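Local coordinates for protein dally-like, isoform A (PDB 6XTZ) that probably acts as a cell-surface heparan sulfate proteoglycan that binds Wnt and hedgehog proteins, its glypican core holding the palmitoleoyl group that Wnt carries, at residues A[90-93]-A[94-98]; A[224-227]-A[228-232]; A[439-442]-A[443-446]. The protein carries 5 engineered substitutions. All coordinates share one frame; numbering follows the deposited sequence.

Overall arrangement
All three contacts are local, between side chains about one helical turn apart, in the elongated, all-helical glypican core. Interactions 1 and 3 sit on the same side of the chain's centre, their own centres about 13 Å apart, and they touch: Phe91 and Leu94 pack on Leu442, and Ile90 on Ile441 and Ile445. Both supply residues to the lipid pocket. Interaction 2 lies on the opposite side, its centre about 53 Å from that of interaction 1. Each mixes buried and exposed residues. Buried leucines and a serine face the ligand in 90-98, a disulfide anchors 224-232, and a proline and an aspartate mark the helix start in 439-446.

Interaction 1 (A[90-93]-A[94-98]); sequences IFTA and LLKES. With O18 (O-palmitoleoyl serine), chain H.
Phe91 and Leu95, one helical turn apart, set an aromatic ring against a branched tip, meeting at a slant. Leu95 CD1 lies 4.0 Å from Phe91 CE2, with CD2 of the same leucine close by, while Leu94 CD2 approaches obliquely from the same side of the ring plane, at 4.5 Å from Phe91 CD1. With CG of Phe91 anti to the backbone N (chi1 -169°), the ring leans along the helix toward these leucines; it also meets the ring of Phe132. Thr92 and Lys96 run side by side on another face, and Thr92 CG2 is 3.6 Å from Lys96 NZ; Thr92 OG1 is hydrogen-bonded to the backbone O of Lys88. Beneath them the backbone is regular, with Leu94 N 2.8 Å from Ile90 O.

The leucines also face the palmitoleoyl serine. Leu95 CD1 is 3.9 Å from its C6, and Leu94 CD1 stands equally far from carbon C of its serine part. Ser98 OG comes within 3.1 Å of ligand C3, but it donates its proton to Leu94 O at 2.7 Å. The oxygen meeting the acyl chain thus has a partner for its proton, and the neighbouring leucine methyls add apolar contact.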
loop_
_atom_site.group_PDB
_atom_site.type_symbol
_atom_site.label_atom_id
_atom_site.label_comp_id
_atom_site.label_asym_id
_atom_site.label_seq_id
_atom_site.Cartn_x
_atom_site.Cartn_y
_atom_site.Cartn_z
ATOM N N ILE A 90 14.875 4.002 9.420
ATOM C CA ILE A 90 15.071 5.379 9.864
ATOM C C ILE A 90 14.425 5.600 11.226
ATOM O O ILE A 90 15.033 6.181 12.131
ATOM C CB ILE A 90 14.529 6.365 8.812
ATOM C CG1 ILE A 90 15.460 6.421 7.599
ATOM C CG2 ILE A 90 14.347 7.750 9.417
ATOM C CD1 ILE A 90 14.955 7.308 6.479
ATOM N N PHE A 91 13.187 5.129 11.397
ATOM C CA PHE A 91 12.502 5.325 12.671
ATOM C C PHE A 91 13.109 4.460 13.768
ATOM O O PHE A 91 13.156 4.872 14.934
ATOM C CB PHE A 91 11.008 5.033 12.529
ATOM C CG PHE A 91 10.198 5.453 13.728
ATOM C CD1 PHE A 91 9.852 6.781 13.911
ATOM C CD2 PHE A 91 9.793 4.526 14.675
ATOM C CE1 PHE A 91 9.114 7.179 15.013
ATOM C CE2 PHE A 91 9.053 4.916 15.779
ATOM C CZ PHE A 91 8.712 6.244 15.947
ATOM N N THR A 92 13.565 3.255 13.422
ATOM C CA THR A 92 14.222 2.406 14.411
ATOM C C THR A 92 15.505 3.055 14.917
ATOM O O THR A 92 15.766 3.086 16.124
ATOM C CB THR A 92 14.513 1.029 13.814
ATOM O OG1 THR A 92 13.290 0.432 13.367
ATOM C CG2 THR A 92 15.160 0.127 14.855
ATOM N N ALA A 93 16.319 3.582 14.000
ATOM C CA ALA A 93 17.536 4.276 14.405
ATOM C C ALA A 93 17.212 5.569 15.142
ATOM O O ALA A 93 17.878 5.915 16.124
ATOM C CB ALA A 93 18.410 4.556 13.186
ATOM N N LEU A 94 16.192 6.296 14.679
ATOM C CA LEU A 94 15.768 7.505 15.376
ATOM C C LEU A 94 15.313 7.194 16.795
ATOM O O LEU A 94 15.525 8.001 17.709
ATOM C CB LEU A 94 14.647 8.188 14.593
ATOM C CG LEU A 94 14.250 9.596 15.035
ATOM C CD1 LEU A 94 15.346 10.594 14.691
ATOM C CD2 LEU A 94 12.926 9.998 14.403
ATOM N N LEU A 95 14.703 6.025 16.998
ATOM C CA LEU A 95 14.237 5.640 18.325
ATOM C C LEU A 95 15.410 5.345 19.254
ATOM O O LEU A 95 15.447 5.824 20.393
ATOM C CB LEU A 95 13.317 4.425 18.212
ATOM C CG LEU A 95 12.103 4.349 19.132
ATOM C CD1 LEU A 95 11.271 5.613 19.016
ATOM C CD2 LEU A 95 11.268 3.128 18.780
ATOM N N LYS A 96 16.377 4.556 18.781
ATOM C CA LYS A 96 17.533 4.217 19.607
ATOM C C LYS A 96 18.382 5.446 19.908
ATOM O O LYS A 96 18.903 5.591 21.019
ATOM C CB LYS A 96 18.372 3.140 18.917
ATOM C CG LYS A 96 17.711 1.770 18.867
ATOM C CD LYS A 96 18.509 0.801 18.008
ATOM C CE LYS A 96 18.073 -0.638 18.239
ATOM N NZ LYS A 96 16.624 -0.842 17.971
ATOM N N GLU A 97 18.536 6.340 18.928
ATOM C CA GLU A 97 19.294 7.564 19.158
ATOM C C GLU A 97 18.598 8.474 20.161
ATOM O O GLU A 97 19.261 9.254 20.853
ATOM C CB GLU A 97 19.516 8.300 17.837
ATOM C CG GLU A 97 20.502 7.616 16.902
ATOM C CD GLU A 97 20.500 8.213 15.506
ATOM O OE1 GLU A 97 20.557 7.440 14.526
ATOM O OE2 GLU A 97 20.437 9.456 15.391
ATOM N N SER A 98 17.270 8.388 20.256
ATOM C CA SER A 98 16.548 9.218 21.210
ATOM C C SER A 98 16.754 8.726 22.635
ATOM O O SER A 98 16.954 9.533 23.548
ATOM C CB SER A 98 15.062 9.250 20.859
ATOM O OG SER A 98 14.865 9.832 19.585
HETATM C CA O18 H . 15.333 15.585 15.559
HETATM C CB O18 H . 15.834 14.871 16.804
HETATM C C1 O18 H . 14.785 14.263 18.837
HETATM C C2 O18 H . 13.565 13.639 19.446
HETATM C C3 O18 H . 13.144 12.340 18.773
HETATM C C4 O18 H . 12.068 11.600 19.555
HETATM C C5 O18 H . 11.724 10.227 19.002
HETATM C C6 O18 H . 10.770 9.433 19.883
HETATM C C7 O18 H . 11.305 9.150 21.276
HETATM C C8 O18 H . 10.334 8.385 22.172
HETATM C C9 O18 H . 9.087 9.152 22.487
HETATM C C10 O18 H . 8.750 9.641 23.665
HETATM C C11 O18 H . 9.546 9.534 24.929
HETATM C C12 O18 H . 8.732 9.847 26.182
HETATM C C13 O18 H . 9.550 9.836 27.465
HETATM C C14 O18 H . 8.739 10.091 28.727
HETATM C C15 O18 H . 8.035 11.433 28.759
HETATM C C16 O18 H . 7.315 11.695 30.064
HETATM C C O18 H . 14.877 14.431 14.669
HETATM N N O18 H . 14.234 16.485 15.861
HETATM O OG O18 H . 14.705 14.303 17.506
HETATM O O11 O18 H . 15.725 14.677 19.461
HETATM O O O18 H . 15.251 14.358 13.501
#

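Interaction 2 (A[224-227]-A[228-232])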
loop_
_atom_site.group_PDB
_atom_site.type_symbol
_atom_site.label_atom_id
_atom_site.label_comp_id
_atom_site.label_asym_id
_atom_site.label_seq_id
_atom_site.Cartn_x
_atom_site.Cartn_y
_atom_site.Cartn_z
ATOM N N ALA A 224 -7.513 -18.689 -21.072
ATOM C CA ALA A 224 -7.687 -18.936 -22.500
ATOM C C ALA A 224 -8.601 -17.907 -23.150
ATOM O O ALA A 224 -8.393 -17.545 -24.315
ATOM C CB ALA A 224 -8.230 -20.345 -22.724
ATOM N N ASP A 225 -9.612 -17.422 -22.424
ATOM C CA ASP A 225 -10.500 -16.413 -22.993
ATOM C C ASP A 225 -9.756 -15.122 -23.302
ATOM O O ASP A 225 -10.123 -14.402 -24.239
ATOM C CB ASP A 225 -11.670 -16.137 -22.049
ATOM C CG ASP A 225 -12.648 -17.295 -21.978
ATOM O OD1 ASP A 225 -12.419 -18.315 -22.664
ATOM O OD2 ASP A 225 -13.648 -17.187 -21.240
ATOM N N CYS A 226 -8.709 -14.812 -22.532
ATOM C CA CYS A 226 -7.915 -13.622 -22.818
ATOM C C CYS A 226 -7.119 -13.785 -24.105
ATOM O O CYS A 226 -7.000 -12.837 -24.890
ATOM C CB CYS A 226 -6.974 -13.316 -21.652
ATOM S SG CYS A 226 -5.601 -12.225 -22.098
ATOM N N THR A 227 -6.561 -14.977 -24.332
ATOM C CA THR A 227 -5.762 -15.207 -25.531
ATOM C C THR A 227 -6.570 -14.942 -26.794
ATOM O O THR A 227 -6.075 -14.309 -27.732
ATOM C CB THR A 227 -5.220 -16.636 -25.535
ATOM O OG1 THR A 227 -4.511 -16.883 -24.315
ATOM C CG2 THR A 227 -4.277 -16.846 -26.711
ATOM N N GLY A 228 -7.824 -15.399 -26.828
ATOM C CA GLY A 228 -8.639 -15.206 -28.017
ATOM C C GLY A 228 -8.891 -13.743 -28.327
ATOM O O GLY A 228 -8.684 -13.288 -29.455
ATOM N N ALA A 229 -9.343 -12.984 -27.326
ATOM C CA ALA A 229 -9.627 -11.569 -27.541
ATOM C C ALA A 229 -8.360 -10.774 -27.823
ATOM O O ALA A 229 -8.402 -9.784 -28.561
ATOM C CB ALA A 229 -10.354 -10.989 -26.328
ATOM N N LEU A 230 -7.229 -11.195 -27.252
ATOM C CA LEU A 230 -5.982 -10.460 -27.433
ATOM C C LEU A 230 -5.477 -10.567 -28.868
ATOM O O LEU A 230 -4.990 -9.583 -29.437
ATOM C CB LEU A 230 -4.934 -10.981 -26.449
ATOM C CG LEU A 230 -3.681 -10.146 -26.202
ATOM C CD1 LEU A 230 -4.059 -8.786 -25.644
ATOM C CD2 LEU A 230 -2.754 -10.878 -25.245
ATOM N N THR A 231 -5.588 -11.751 -29.469
ATOM C CA THR A 231 -5.089 -11.944 -30.826
ATOM C C THR A 231 -6.010 -11.313 -31.860
ATOM O O THR A 231 -5.536 -10.757 -32.858
ATOM C CB THR A 231 -4.918 -13.432 -31.108
ATOM O OG1 THR A 231 -6.201 -14.064 -31.082
ATOM C CG2 THR A 231 -4.054 -14.049 -30.047
ATOM N N LYS A 232 -7.326 -11.397 -31.646
ATOM C CA LYS A 232 -8.262 -10.716 -32.533
ATOM C C LYS A 232 -8.019 -9.214 -32.544
ATOM O O LYS A 232 -8.204 -8.559 -33.577
ATOM C CB LYS A 232 -9.702 -11.025 -32.116
ATOM C CG LYS A 232 -10.762 -10.471 -33.055
ATOM C CD LYS A 232 -12.161 -10.780 -32.544
ATOM C CE LYS A 232 -13.226 -10.194 -33.452
ATOM N NZ LYS A 232 -14.600 -10.459 -32.943
#
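Leu230 packs back on the turn that holds Cys226, in the short helix 224-234 of the glypican fold, whose all-helical core is cross-linked by disulfides. Starting at CB, the leucine rests 3.2 Å from Cys226 O, the same carbonyl that accepts the bond from Leu230 N. That bond measures 2.9 Å between Leu230 N and Cys226 O, and the donor lies nearly in line with the carbonyl. From CB the chain goes on to CG, set anti to the backbone N (chi1 -165°), which, with chi2 60°, leaves CD2 as the methyl nearer the cysteine, ending 4.5 Å from Cys226 SG. The side chain is also touched by Val254 and Ile255 of helix 248-258 and by Ser61 and Leu65 of helix 51-110, so it is wedged between two helices.

Cys226 fixes the same face covalently: its sulfur forms a disulfide with Cys258, at the end of helix 248-258. Disulfide and leucine therefore join helix 224-234 to the same neighbour.

The first turn is looser than the next. Gly228 N to Ala224 O, at 3.4 Å, and Ala229 N to Asp225 O are both weak hydrogen bonds, whereas Thr231 N makes a firmer one to Thr227 O. Thr231 adds a side-chain bond one turn back. Its hydroxyl sits between the backbone N and the carbonyl carbon (chi1 65°), which swings it over the preceding turn, while the methyl CG2 lies 3.1 Å from Thr227 O. Gly228 O consequently has two donors arriving from the same face of its plane, Lys232 N at 3.2 Å and Thr231 OG1 at 3.1 Å.

Interaction 3 (A[439-442]-A[443-446])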
loop_
_atom_site.group_PDB
_atom_site.type_symbol
_atom_site.label_atom_id
_atom_site.label_comp_id
_atom_site.label_asym_id
_atom_site.label_seq_id
_atom_site.Cartn_x
_atom_site.Cartn_y
_atom_site.Cartn_z
ATOM N N GLU A 439 14.887 20.050 7.779
ATOM C CA GLU A 439 13.757 19.142 7.748
ATOM C C GLU A 439 14.198 17.769 8.240
ATOM O O GLU A 439 15.192 17.228 7.734
ATOM C CB GLU A 439 13.181 19.036 6.328
ATOM C CG GLU A 439 12.685 20.361 5.770
ATOM C CD GLU A 439 12.029 20.216 4.411
ATOM O OE1 GLU A 439 12.610 19.539 3.537
ATOM O OE2 GLU A 439 10.929 20.774 4.220
ATOM N N PRO A 440 13.510 17.185 9.222
ATOM C CA PRO A 440 13.933 15.877 9.737
ATOM C C PRO A 440 13.851 14.807 8.660
ATOM O O PRO A 440 12.977 14.836 7.791
ATOM C CB PRO A 440 12.942 15.600 10.875
ATOM C CG PRO A 440 12.337 16.926 11.203
ATOM C CD PRO A 440 12.323 17.699 9.924
ATOM N N ILE A 441 14.782 13.852 8.726
ATOM C CA ILE A 441 14.819 12.784 7.734
ATOM C C ILE A 441 13.600 11.879 7.839
ATOM O O ILE A 441 13.243 11.213 6.859
ATOM C CB ILE A 441 16.115 11.961 7.861
ATOM C CG1 ILE A 441 16.151 11.207 9.190
ATOM C CG2 ILE A 441 17.332 12.864 7.719
ATOM C CD1 ILE A 441 17.317 10.250 9.311
ATOM N N LEU A 442 12.947 11.832 9.003
ATOM C CA LEU A 442 11.709 11.069 9.111
ATOM C C LEU A 442 10.606 11.706 8.276
ATOM O O LEU A 442 9.835 11.002 7.616
ATOM C CB LEU A 442 11.282 10.953 10.572
ATOM C CG LEU A 442 9.982 10.185 10.825
ATOM C CD1 LEU A 442 10.051 8.786 10.228
ATOM C CD2 LEU A 442 9.683 10.121 12.316
ATOM N N ASP A 443 10.520 13.037 8.286
ATOM C CA ASP A 443 9.573 13.713 7.409
ATOM C C ASP A 443 9.933 13.516 5.942
ATOM O O ASP A 443 9.040 13.445 5.092
ATOM C CB ASP A 443 9.513 15.205 7.739
ATOM C CG ASP A 443 9.060 15.471 9.162
ATOM O OD1 ASP A 443 8.916 14.505 9.940
ATOM O OD2 ASP A 443 8.843 16.653 9.500
ATOM N N ARG A 444 11.228 13.417 5.632
ATOM C CA ARG A 444 11.651 13.270 4.242
ATOM C C ARG A 444 11.227 11.924 3.668
ATOM O O ARG A 444 10.785 11.848 2.516
ATOM C CB ARG A 444 13.167 13.446 4.139
ATOM C CG ARG A 444 13.658 14.813 4.588
ATOM C CD ARG A 444 15.176 14.870 4.672
ATOM N NE ARG A 444 15.814 14.670 3.375
ATOM C CZ ARG A 444 17.127 14.715 3.174
ATOM N NH1 ARG A 444 17.946 14.954 4.191
ATOM N NH2 ARG A 444 17.623 14.522 1.961
ATOM N N ILE A 445 11.356 10.849 4.450
ATOM C CA ILE A 445 10.957 9.538 3.951
ATOM C C ILE A 445 9.439 9.409 3.932
ATOM O O ILE A 445 8.878 8.721 3.070
ATOM C CB ILE A 445 11.626 8.421 4.777
ATOM C CG1 ILE A 445 11.225 7.038 4.254
ATOM C CG2 ILE A 445 11.287 8.552 6.249
ATOM C CD1 ILE A 445 11.687 6.755 2.845
ATOM N N VAL A 446 8.746 10.076 4.860
ATOM C CA VAL A 446 7.286 10.078 4.833
ATOM C C VAL A 446 6.777 10.826 3.606
ATOM O O VAL A 446 5.835 10.380 2.938
ATOM C CB VAL A 446 6.724 10.674 6.137
ATOM C CG1 VAL A 446 5.234 10.952 5.998
ATOM C CG2 VAL A 446 6.972 9.728 7.302
#
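Asp443 turns its CG to the side opposite its own carbonyl carbon (chi1 -61°), which lays the carboxylate beside Pro440, the N-cap residue of helix 441-455. The two side chains meet at a slant, and Asp443 OD2 lies 3.7 Å from Pro440 CD. Its other oxygen, OD1, is hydrogen-bonded to Asn288. Negative charge in this first turn would probably be favoured by the helix dipole. With an alanine in place of Asp443 the carboxylate is gone, and Asn288 ND2 would probably lose this acceptor while a gap opened beside the proline ring.

Pro440 O opens the helical bonding by accepting Arg444 N in the carbonyl plane, at 3.1 Å. Arg444 bends at chi3 (63°) after its CG has passed 3.3 Å from Pro440 O; Arg444 NH1 lies 4.1 Å from Ile441 CG2, at an oblique approach. On the buried side, Leu442 CD1 approaches Ile445 CG2 at 4.2 Å and Val446 CG2 at 4.4 Å.

Pro440 also touches the palmitoleoyl serine. From this start the helix packs along helix 51-110, with Ile441 on Ile90, Leu442 on Phe91, Ile445 on Lys86 and Val446 on Phe87, while from loops Leu284 touches Asp443 and Val446, and Ile289 touches Leu442.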